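Local coordinates for protein iron Super-Oxide Dismutase (Plasmodium knowlesi, PDB 2AWP) that probably uses an iron ion to convert superoxide radicals into hydrogen peroxide and molecular oxygen, protecting the parasite cell from their toxicity, at residues S52-E55 with I56-S60; H90-I93 with K94-I97; S103-N106 with F107-E110; S174-K177 with A178-L182. All coordinates share one frame; numbering follows the deposited sequence.

Interaction 1: residues S52-E55 with I56-S60; sequences SLVE and IMKES
Glu55 and Glu59, one turn apart on the short helix 53-59, run side by side and point the same way, their carboxylate planes turned 49° against each other. Between the side chains the nearest approach is Glu59 OE2 to Glu55 CB, 3.7 Å, while Glu55 OE1 and Glu59 OE2 stay 5.3 Å apart. Each acid has another task. Glu55 CG stands beside its own backbone N (chi1 -66°), which sends the carboxylate back to the helix start, where Glu55 OE1 accepts from Ser52 N at 3.0 Å on its anti side, the donor standing 30° out of the carboxylate plane. Glu59 OE1 instead forms a salt bridge with Lys51. A second pair, Val54 and Lys58, is also aligned alongside; Val54 CG1 touches Lys58 CD at 3.9 Å before the lysine bends away. Ile56 folds its CG1 and CD1 over Ser52 O, with CG1 at 3.3 Å, and its side chain also meets Ile64 and Ile43 of the longer helices 62-79 and 21-43. At the far end Ser60 OG donates to Ile56 O at 2.7 Å from above the carbonyl plane, while Glu59 N comes to the same oxygen from the opposite face. The start of the helix is a reciprocal capping box: Ser52 OG accepts from Glu55 N at 3.1 Å, matching the return bond from Ser52 N, within the alpha-hairpin domain of an iron superoxide dismutase.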
loop_
_atom_site.group_PDB
_atom_site.type_symbol
_atom_site.label_atom_id
_atom_site.label_comp_id
_atom_site.label_asym_id
_atom_site.label_seq_id
_atom_site.Cartn_x
_atom_site.Cartn_y
_atom_site.Cartn_z
ATOM N N SER A 52 13.661 -17.926 15.591
ATOM C CA SER A 52 13.155 -18.314 14.305
ATOM C C SER A 52 12.329 -17.164 13.716
ATOM O O SER A 52 11.954 -16.219 14.432
ATOM C CB SER A 52 12.281 -19.564 14.437
ATOM O OG SER A 52 11.074 -19.228 15.114
ATOM N N LEU A 53 12.043 -17.249 12.420
ATOM C CA LEU A 53 11.212 -16.241 11.775
ATOM C C LEU A 53 9.872 -16.104 12.476
ATOM O O LEU A 53 9.393 -14.983 12.730
ATOM C CB LEU A 53 11.009 -16.573 10.297
ATOM C CG LEU A 53 10.165 -15.581 9.471
ATOM C CD1 LEU A 53 10.893 -14.294 9.258
ATOM C CD2 LEU A 53 9.781 -16.150 8.126
ATOM N N VAL A 54 9.247 -17.250 12.764
ATOM C CA VAL A 54 7.956 -17.267 13.440
ATOM C C VAL A 54 8.003 -16.628 14.836
ATOM O O VAL A 54 7.135 -15.830 15.196
ATOM C CB VAL A 54 7.378 -18.698 13.472
ATOM C CG1 VAL A 54 6.332 -18.849 14.557
ATOM C CG2 VAL A 54 6.814 -19.022 12.125
ATOM N N GLU A 55 9.029 -16.957 15.605
ATOM C CA GLU A 55 9.225 -16.356 16.913
ATOM C C GLU A 55 9.442 -14.848 16.819
ATOM O O GLU A 55 8.832 -14.089 17.570
ATOM C CB GLU A 55 10.383 -17.033 17.644
ATOM C CG GLU A 55 10.062 -18.467 17.962
ATOM C CD GLU A 55 11.269 -19.244 18.444
ATOM O OE1 GLU A 55 12.398 -18.847 18.108
ATOM O OE2 GLU A 55 11.070 -20.251 19.148
ATOM N N ILE A 56 10.253 -14.415 15.861
ATOM C CA ILE A 56 10.479 -12.976 15.648
ATOM C C ILE A 56 9.156 -12.267 15.360
ATOM O O ILE A 56 8.824 -11.281 16.024
ATOM C CB ILE A 56 11.523 -12.689 14.526
ATOM C CG1 ILE A 56 12.915 -13.162 14.974
ATOM C CG2 ILE A 56 11.620 -11.167 14.267
ATOM C CD1 ILE A 56 13.882 -13.406 13.831
ATOM N N MET A 57 8.396 -12.802 14.398
ATOM C CA MET A 57 7.082 -12.270 14.020
ATOM C C MET A 57 6.135 -12.124 15.233
ATOM O O MET A 57 5.502 -11.063 15.443
ATOM C CB MET A 57 6.491 -13.194 12.962
ATOM C CG MET A 57 5.166 -12.813 12.419
ATOM S SD MET A 57 4.786 -13.992 11.125
ATOM C CE MET A 57 4.014 -15.385 12.003
ATOM N N LYS A 58 6.050 -13.189 16.029
ATOM C CA LYS A 58 5.210 -13.200 17.230
ATOM C C LYS A 58 5.697 -12.282 18.347
ATOM O O LYS A 58 4.897 -11.817 19.167
ATOM C CB LYS A 58 5.049 -14.631 17.761
ATOM C CG LYS A 58 4.082 -15.478 16.929
ATOM C CD LYS A 58 4.155 -16.986 17.205
ATOM C CE LYS A 58 3.471 -17.387 18.530
ATOM N NZ LYS A 58 2.050 -16.855 18.727
ATOM N N GLU A 59 6.990 -11.991 18.393
ATOM C CA GLU A 59 7.531 -11.241 19.530
ATOM C C GLU A 59 8.062 -9.826 19.282
ATOM O O GLU A 59 8.507 -9.183 20.225
ATOM C CB GLU A 59 8.634 -12.047 20.205
ATOM C CG GLU A 59 8.207 -13.407 20.686
ATOM C CD GLU A 59 9.397 -14.289 21.073
ATOM O OE1 GLU A 59 10.402 -13.762 21.576
ATOM O OE2 GLU A 59 9.323 -15.512 20.851
ATOM N N SER A 60 8.078 -9.361 18.038
ATOM C CA SER A 60 8.649 -8.039 17.721
ATOM C C SER A 60 7.584 -6.987 17.384
ATOM O O SER A 60 6.401 -7.292 17.317
ATOM C CB SER A 60 9.584 -8.162 16.536
ATOM O OG SER A 60 8.872 -8.687 15.427
#

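Interaction 2: residues H90-I93 with K94-I97; sequences HGEI and KEKI
Ile93 and Ile97 meet on the buried side of the first turns of helix 92-101, their side chains crossing at a slant. Starting at CB, Ile93 sits beside Lys94 N, the next nitrogen in the chain, and its CG2 branch, in the slot between the backbone N and the carbonyl carbon, stays near that nitrogen too, a closeness set by the covalent chain. The contact is carried by the other branch: CG1 is anti to the backbone N (chi1 -170°) and so reaches along the helix to Ile97 CD1, at 3.7 Å. The terminal Ile93 CD1 touches the same methyl of Ile97 more loosely, at 4.2 Å. Ile97 answers by laying its CG1 over Ile93 O at 3.3 Å, the oxygen that also accepts Ile97 N at 2.9 Å. On the outer side, Glu92 OE2 and Glu95 OE2 come within 4.4 Å, a proximity of like charges that would probably be unfavourable if both are ionised. Lys96 N donates to Glu92 O in the carbonyl plane, whereas Lys94 N makes only a weak bond to Gly91 O. Asn189 of helix 185-196 brackets the start of the helix, its OD1 accepting from Ile93 N and its ND2 donating to His90 O. Ile93 and Ile97 pack on Leu134 of strand 134-140; Ile93 also meets Leu126 of strand 122-129, and Ile97 meets Trp185, so this turn packs against both the antiparallel sheet and helix 185-196.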
loop_
_atom_site.group_PDB
_atom_site.type_symbol
_atom_site.label_atom_id
_atom_site.label_comp_id
_atom_site.label_asym_id
_atom_site.label_seq_id
_atom_site.Cartn_x
_atom_site.Cartn_y
_atom_site.Cartn_z
ATOM N N HIS A 90 -10.727 -29.714 -3.008
ATOM C CA HIS A 90 -10.838 -31.161 -2.960
ATOM C C HIS A 90 -10.203 -31.615 -1.654
ATOM O O HIS A 90 -9.436 -30.858 -1.044
ATOM C CB HIS A 90 -10.137 -31.793 -4.171
ATOM C CG HIS A 90 -8.763 -31.264 -4.421
ATOM N ND1 HIS A 90 -7.643 -31.780 -3.808
ATOM C CD2 HIS A 90 -8.325 -30.261 -5.223
ATOM C CE1 HIS A 90 -6.575 -31.109 -4.206
ATOM N NE2 HIS A 90 -6.961 -30.182 -5.066
ATOM N N GLY A 91 -10.525 -32.830 -1.209
ATOM C CA GLY A 91 -10.002 -33.294 0.069
ATOM C C GLY A 91 -10.716 -32.598 1.218
ATOM O O GLY A 91 -11.804 -32.079 1.059
ATOM N N GLU A 92 -10.079 -32.572 2.369
ATOM C CA GLU A 92 -10.712 -32.117 3.612
ATOM C C GLU A 92 -11.295 -30.696 3.562
ATOM O O GLU A 92 -12.392 -30.450 4.066
ATOM C CB GLU A 92 -9.723 -32.270 4.768
ATOM C CG GLU A 92 -10.206 -33.260 5.825
ATOM C CD GLU A 92 -10.145 -34.722 5.384
ATOM O OE1 GLU A 92 -9.029 -35.228 5.127
ATOM O OE2 GLU A 92 -11.215 -35.378 5.314
ATOM N N ILE A 93 -10.563 -29.785 2.915
ATOM C CA ILE A 93 -10.974 -28.393 2.762
ATOM C C ILE A 93 -12.291 -28.182 1.981
ATOM O O ILE A 93 -13.049 -27.263 2.256
ATOM C CB ILE A 93 -9.808 -27.516 2.163
ATOM C CG1 ILE A 93 -10.154 -26.021 2.231
ATOM C CG2 ILE A 93 -9.505 -27.904 0.700
ATOM C CD1 ILE A 93 -10.176 -25.483 3.651
ATOM N N LYS A 94 -12.568 -29.030 1.002
ATOM C CA LYS A 94 -13.837 -28.955 0.289
ATOM C C LYS A 94 -15.042 -29.103 1.252
ATOM O O LYS A 94 -16.015 -28.343 1.187
ATOM C CB LYS A 94 -13.876 -30.086 -0.726
ATOM C CG LYS A 94 -15.161 -30.216 -1.495
ATOM C CD LYS A 94 -15.060 -31.461 -2.368
ATOM C CE LYS A 94 -15.924 -31.343 -3.582
ATOM N NZ LYS A 94 -15.599 -30.150 -4.454
ATOM N N GLU A 95 -14.982 -30.119 2.097
ATOM C CA GLU A 95 -16.077 -30.420 3.016
ATOM C C GLU A 95 -16.189 -29.351 4.105
ATOM O O GLU A 95 -17.280 -28.938 4.446
ATOM C CB GLU A 95 -15.929 -31.829 3.591
ATOM C CG GLU A 95 -15.951 -32.949 2.528
ATOM C CD GLU A 95 -15.125 -34.181 2.941
ATOM O OE1 GLU A 95 -15.402 -34.754 4.029
ATOM O OE2 GLU A 95 -14.187 -34.570 2.193
ATOM N N LYS A 96 -15.055 -28.865 4.605
ATOM C CA LYS A 96 -15.003 -27.796 5.608
ATOM C C LYS A 96 -15.590 -26.483 5.075
ATOM O O LYS A 96 -16.315 -25.768 5.800
ATOM C CB LYS A 96 -13.553 -27.564 6.092
ATOM C CG LYS A 96 -13.435 -26.666 7.337
ATOM C CD LYS A 96 -13.827 -27.372 8.609
ATOM C CE LYS A 96 -13.778 -26.409 9.787
ATOM N NZ LYS A 96 -14.495 -26.933 10.962
ATOM N N ILE A 97 -15.269 -26.155 3.823
ATOM C CA ILE A 97 -15.868 -24.990 3.178
ATOM C C ILE A 97 -17.395 -25.139 3.015
ATOM O O ILE A 97 -18.180 -24.193 3.257
ATOM C CB ILE A 97 -15.171 -24.677 1.784
ATOM C CG1 ILE A 97 -13.798 -24.017 2.040
ATOM C CG2 ILE A 97 -16.076 -23.786 0.941
ATOM C CD1 ILE A 97 -12.836 -23.917 0.829
#

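Interaction 3: residues S103-N106 with F107-E110; sequences SFNN and FKNE
Ser103 O accepts from Phe107 N at 3.2 Å to open a regular series of i to i+4 backbone bonds, continued by Lys108, Asn109 and Glu110, in the first turns of helix 104-117. The motif is a serine N-cap: Ser103 OG accepts from Asn106 N at 3.0 Å and satisfies one of the first-turn amides that have no helical carbonyl before them to bond to, in the C-terminal domain of the iron/manganese superoxide dismutase fold. Two phenylalanines then meet on one flank. Phe104 CD1 lies at the edge of the Phe107 ring, near its plane, 3.9 Å from Phe107 CD2, whereas Phe107 CD2 approaches the Phe104 ring obliquely, and the two side chains slant across one another. Both rings leave anti to the backbone N (chi1 172° for Phe104 and 161° for Phe107). Lys108 also slants across Phe104, its CB above one face and offset toward the rim, while its extended chain takes CD to within 3.8 Å of Phe104 CE2. The aliphatic part of the lysine thus supplies the contact with the ring. Phe107 is buried, meeting Ile136 of strand 134-140 and the ring of Phe101; Phe104 reaches Pro89. The other flank is polar. Asn109 packs its amide carbon CG against Asn105 O at 3.3 Å, and Asn106 ND2 donates to Phe101 O, tying this helix to the end of the preceding one. A water links the two asparagine amides, accepting from Asn109 ND2 at 2.9 Å and giving a weak bond to Asn106 OD1 at 3.4 Å.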
loop_
_atom_site.group_PDB
_atom_site.type_symbol
_atom_site.label_atom_id
_atom_site.label_comp_id
_atom_site.label_asym_id
_atom_site.label_seq_id
_atom_site.Cartn_x
_atom_site.Cartn_y
_atom_site.Cartn_z
ATOM N N SER A 103 -21.193 -23.391 0.472
ATOM C CA SER A 103 -20.720 -23.815 -0.848
ATOM C C SER A 103 -19.383 -23.163 -1.150
ATOM O O SER A 103 -19.072 -22.110 -0.591
ATOM C CB SER A 103 -21.732 -23.431 -1.938
ATOM O OG SER A 103 -21.781 -22.046 -2.188
ATOM N N PHE A 104 -18.615 -23.765 -2.053
ATOM C CA PHE A 104 -17.416 -23.103 -2.560
ATOM C C PHE A 104 -17.745 -21.755 -3.197
ATOM O O PHE A 104 -17.038 -20.783 -2.962
ATOM C CB PHE A 104 -16.605 -23.986 -3.529
ATOM C CG PHE A 104 -15.478 -23.250 -4.193
ATOM C CD1 PHE A 104 -14.413 -22.737 -3.434
ATOM C CD2 PHE A 104 -15.503 -23.014 -5.571
ATOM C CE1 PHE A 104 -13.360 -22.047 -4.052
ATOM C CE2 PHE A 104 -14.459 -22.313 -6.191
ATOM C CZ PHE A 104 -13.398 -21.836 -5.428
ATOM N N ASN A 105 -18.814 -21.680 -3.992
ATOM C CA ASN A 105 -19.181 -20.385 -4.602
ATOM C C ASN A 105 -19.461 -19.277 -3.596
ATOM O O ASN A 105 -19.100 -18.113 -3.823
ATOM C CB ASN A 105 -20.337 -20.496 -5.601
ATOM C CG ASN A 105 -19.874 -20.961 -6.990
ATOM O OD1 ASN A 105 -20.677 -21.482 -7.772
ATOM N ND2 ASN A 105 -18.564 -20.801 -7.296
ATOM N N ASN A 106 -20.120 -19.619 -2.493
ATOM C CA ASN A 106 -20.331 -18.643 -1.432
ATOM C C ASN A 106 -18.990 -18.164 -0.902
ATOM O O ASN A 106 -18.774 -16.957 -0.772
ATOM C CB ASN A 106 -21.218 -19.189 -0.300
ATOM C CG ASN A 106 -22.678 -19.412 -0.748
ATOM O OD1 ASN A 106 -23.094 -18.959 -1.825
ATOM N ND2 ASN A 106 -23.445 -20.141 0.062
ATOM N N PHE A 107 -18.094 -19.097 -0.584
ATOM C CA PHE A 107 -16.781 -18.714 -0.066
ATOM C C PHE A 107 -16.040 -17.790 -1.067
ATOM O O PHE A 107 -15.500 -16.735 -0.687
ATOM C CB PHE A 107 -15.942 -19.946 0.299
ATOM C CG PHE A 107 -14.479 -19.657 0.395
ATOM C CD1 PHE A 107 -13.984 -18.854 1.413
ATOM C CD2 PHE A 107 -13.594 -20.154 -0.569
ATOM C CE1 PHE A 107 -12.609 -18.538 1.464
ATOM C CE2 PHE A 107 -12.228 -19.876 -0.508
ATOM C CZ PHE A 107 -11.735 -19.074 0.515
ATOM N N LYS A 108 -16.051 -18.193 -2.343
ATOM C CA LYS A 108 -15.352 -17.487 -3.422
ATOM C C LYS A 108 -15.853 -16.048 -3.544
ATOM O O LYS A 108 -15.052 -15.093 -3.681
ATOM C CB LYS A 108 -15.586 -18.236 -4.747
ATOM C CG LYS A 108 -14.888 -17.624 -5.944
ATOM C CD LYS A 108 -14.772 -18.659 -7.061
ATOM C CE LYS A 108 -14.381 -17.998 -8.357
ATOM N NZ LYS A 108 -14.437 -18.994 -9.445
ATOM N N ASN A 109 -17.181 -15.897 -3.474
ATOM C CA ASN A 109 -17.825 -14.587 -3.501
ATOM C C ASN A 109 -17.439 -13.664 -2.358
ATOM O O ASN A 109 -17.084 -12.509 -2.606
ATOM C CB ASN A 109 -19.340 -14.704 -3.633
ATOM C CG ASN A 109 -19.756 -15.157 -5.033
ATOM O OD1 ASN A 109 -18.970 -15.069 -5.978
ATOM N ND2 ASN A 109 -20.985 -15.660 -5.168
ATOM N N GLU A 110 -17.511 -14.168 -1.119
ATOM C CA GLU A 110 -17.137 -13.366 0.038
ATOM C C GLU A 110 -15.639 -13.054 0.038
ATOM O O GLU A 110 -15.265 -11.934 0.296
ATOM C CB GLU A 110 -17.522 -14.054 1.346
ATOM C CG GLU A 110 -18.959 -14.562 1.348
ATOM C CD GLU A 110 -19.305 -15.395 2.591
ATOM O OE1 GLU A 110 -18.617 -15.230 3.656
ATOM O OE2 GLU A 110 -20.252 -16.221 2.452
HETATM O O HOH W 1 -22.502 -15.733 -2.678
#

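Interaction 4: residues S174-K177 with A178-L182; sequences SYVK and AWWNL
Packing between Val176 and Trp180, which lie side by side and point the same way, is carried by Val176 CG1 against Trp180 NE1 at 3.9 Å. With CG beside its backbone N (chi1 -65°), Trp180 also brings CD1 to 3.0 Å from Val176 O. One face of the Trp180 indole is met by Trp179 CE3, 4.0 Å above its plane and over the ring centre, and Trp180 CH2 lies at the edge of the Trp179 ring, an edge-to-face meeting. Backbone hydrogen bonds run from Ala178 N to Ser174 O and from Trp179 N to Tyr175 O, both at 3.0 Å; Trp179 N adds a weak one to Val176 O. This stretch of helix 172-179 borders the probable iron site of the superoxide dismutase fold, since among the side-chain hydrogen bonds Tyr175 OH reaches the backbone O of Asp158, a likely iron ligand, and Tyr77 OH. Trp180 NE1 donates to Ser112 OG of helix 104-117. Side-chain to backbone bonding within 178-182 comes from Asn181, whose ND2 donates to Ala178 O at 3.0 Å. That oxygen takes Asn181 N as well, from the same face of its plane.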
loop_
_atom_site.group_PDB
_atom_site.type_symbol
_atom_site.label_atom_id
_atom_site.label_comp_id
_atom_site.label_asym_id
_atom_site.label_seq_id
_atom_site.Cartn_x
_atom_site.Cartn_y
_atom_site.Cartn_z
ATOM N N SER A 174 -9.662 -7.912 -11.419
ATOM C CA SER A 174 -9.192 -8.857 -12.429
ATOM C C SER A 174 -8.074 -9.720 -11.904
ATOM O O SER A 174 -8.011 -10.899 -12.219
ATOM C CB SER A 174 -8.771 -8.172 -13.724
ATOM O OG SER A 174 -9.948 -7.725 -14.365
ATOM N N TYR A 175 -7.202 -9.141 -11.087
ATOM C CA TYR A 175 -6.179 -9.935 -10.418
ATOM C C TYR A 175 -6.789 -10.992 -9.495
ATOM O O TYR A 175 -6.315 -12.116 -9.457
ATOM C CB TYR A 175 -5.260 -9.031 -9.614
ATOM C CG TYR A 175 -4.479 -9.696 -8.475
ATOM C CD1 TYR A 175 -3.395 -10.551 -8.737
ATOM C CD2 TYR A 175 -4.787 -9.399 -7.139
ATOM C CE1 TYR A 175 -2.666 -11.129 -7.675
ATOM C CE2 TYR A 175 -4.084 -9.968 -6.090
ATOM C CZ TYR A 175 -3.015 -10.828 -6.361
ATOM O OH TYR A 175 -2.302 -11.354 -5.310
ATOM N N VAL A 176 -7.788 -10.584 -8.711
ATOM C CA VAL A 176 -8.473 -11.489 -7.755
ATOM C C VAL A 176 -9.148 -12.637 -8.522
ATOM O O VAL A 176 -9.015 -13.807 -8.149
ATOM C CB VAL A 176 -9.461 -10.698 -6.846
ATOM C CG1 VAL A 176 -10.388 -11.636 -6.005
ATOM C CG2 VAL A 176 -8.672 -9.760 -5.962
ATOM N N LYS A 177 -9.802 -12.308 -9.629
ATOM C CA LYS A 177 -10.460 -13.311 -10.461
ATOM C C LYS A 177 -9.455 -14.327 -11.035
ATOM O O LYS A 177 -9.698 -15.535 -11.009
ATOM C CB LYS A 177 -11.248 -12.604 -11.579
ATOM C CG LYS A 177 -12.309 -13.457 -12.251
ATOM C CD LYS A 177 -13.409 -12.570 -12.883
ATOM C CE LYS A 177 -14.572 -12.345 -11.931
ATOM N NZ LYS A 177 -15.559 -13.497 -11.850
ATOM N N ALA A 178 -8.326 -13.835 -11.545
ATOM C CA ALA A 178 -7.278 -14.685 -12.094
ATOM C C ALA A 178 -6.626 -15.618 -11.037
ATOM O O ALA A 178 -6.189 -16.751 -11.332
ATOM C CB ALA A 178 -6.221 -13.811 -12.789
ATOM N N TRP A 179 -6.569 -15.116 -9.808
ATOM C CA TRP A 179 -5.953 -15.804 -8.675
ATOM C C TRP A 179 -6.668 -17.129 -8.346
ATOM O O TRP A 179 -6.016 -18.088 -7.919
ATOM C CB TRP A 179 -5.957 -14.874 -7.467
ATOM C CG TRP A 179 -5.327 -15.486 -6.242
ATOM C CD1 TRP A 179 -3.991 -15.507 -5.926
ATOM C CD2 TRP A 179 -6.007 -16.153 -5.171
ATOM N NE1 TRP A 179 -3.799 -16.146 -4.721
ATOM C CE2 TRP A 179 -5.021 -16.547 -4.233
ATOM C CE3 TRP A 179 -7.358 -16.454 -4.909
ATOM C CZ2 TRP A 179 -5.338 -17.228 -3.050
ATOM C CZ3 TRP A 179 -7.667 -17.126 -3.731
ATOM C CH2 TRP A 179 -6.654 -17.521 -2.824
ATOM N N TRP A 180 -7.995 -17.174 -8.569
ATOM C CA TRP A 180 -8.781 -18.408 -8.421
ATOM C C TRP A 180 -8.265 -19.573 -9.280
ATOM O O TRP A 180 -8.422 -20.743 -8.914
ATOM C CB TRP A 180 -10.300 -18.134 -8.594
ATOM C CG TRP A 180 -10.807 -17.231 -7.461
ATOM C CD1 TRP A 180 -11.102 -15.898 -7.545
ATOM C CD2 TRP A 180 -10.994 -17.592 -6.075
ATOM N NE1 TRP A 180 -11.471 -15.411 -6.314
ATOM C CE2 TRP A 180 -11.426 -16.422 -5.394
ATOM C CE3 TRP A 180 -10.828 -18.783 -5.347
ATOM C CZ2 TRP A 180 -11.728 -16.409 -4.007
ATOM C CZ3 TRP A 180 -11.145 -18.789 -3.966
ATOM C CH2 TRP A 180 -11.584 -17.604 -3.316
ATOM N N ASN A 181 -7.556 -19.258 -10.372
ATOM C CA ASN A 181 -6.921 -20.293 -11.210
ATOM C C ASN A 181 -5.651 -20.893 -10.599
ATOM O O ASN A 181 -5.126 -21.877 -11.111
ATOM C CB ASN A 181 -6.568 -19.718 -12.576
ATOM C CG ASN A 181 -7.782 -19.229 -13.334
ATOM O OD1 ASN A 181 -8.629 -20.024 -13.711
ATOM N ND2 ASN A 181 -7.873 -17.925 -13.560
ATOM N N LEU A 182 -5.167 -20.296 -9.520
ATOM C CA LEU A 182 -3.859 -20.635 -8.924
ATOM C C LEU A 182 -3.932 -21.220 -7.515
ATOM O O LEU A 182 -2.981 -21.883 -7.075
ATOM C CB LEU A 182 -2.989 -19.375 -8.877
ATOM C CG LEU A 182 -2.701 -18.628 -10.191
ATOM C CD1 LEU A 182 -1.913 -17.342 -9.851
ATOM C CD2 LEU A 182 -1.933 -19.512 -11.206
#

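In the fold
Each interaction is local, joining successive turns at an end of its own helix, yet their settings differ. Interactions 1 and 3 both begin at a serine N-cap, but on opposite sides of the chain's centre, about 33 Å apart between centres; only in interaction 1 does a glutamate return the bond. Interaction 3 is a surface contact with one buried ring, while interaction 4 has more buried residues and approaches the probable iron site. Interactions 2 and 3 touch where consecutive helices meet, Ile97 CG2 lying 3.8 Å from Phe104 CA. Interactions 3 and 4 join through aromatic packing, Phe107 CE2 against Trp180 CH2. Interaction 1, in the alpha-hairpin domain, touches none of the others.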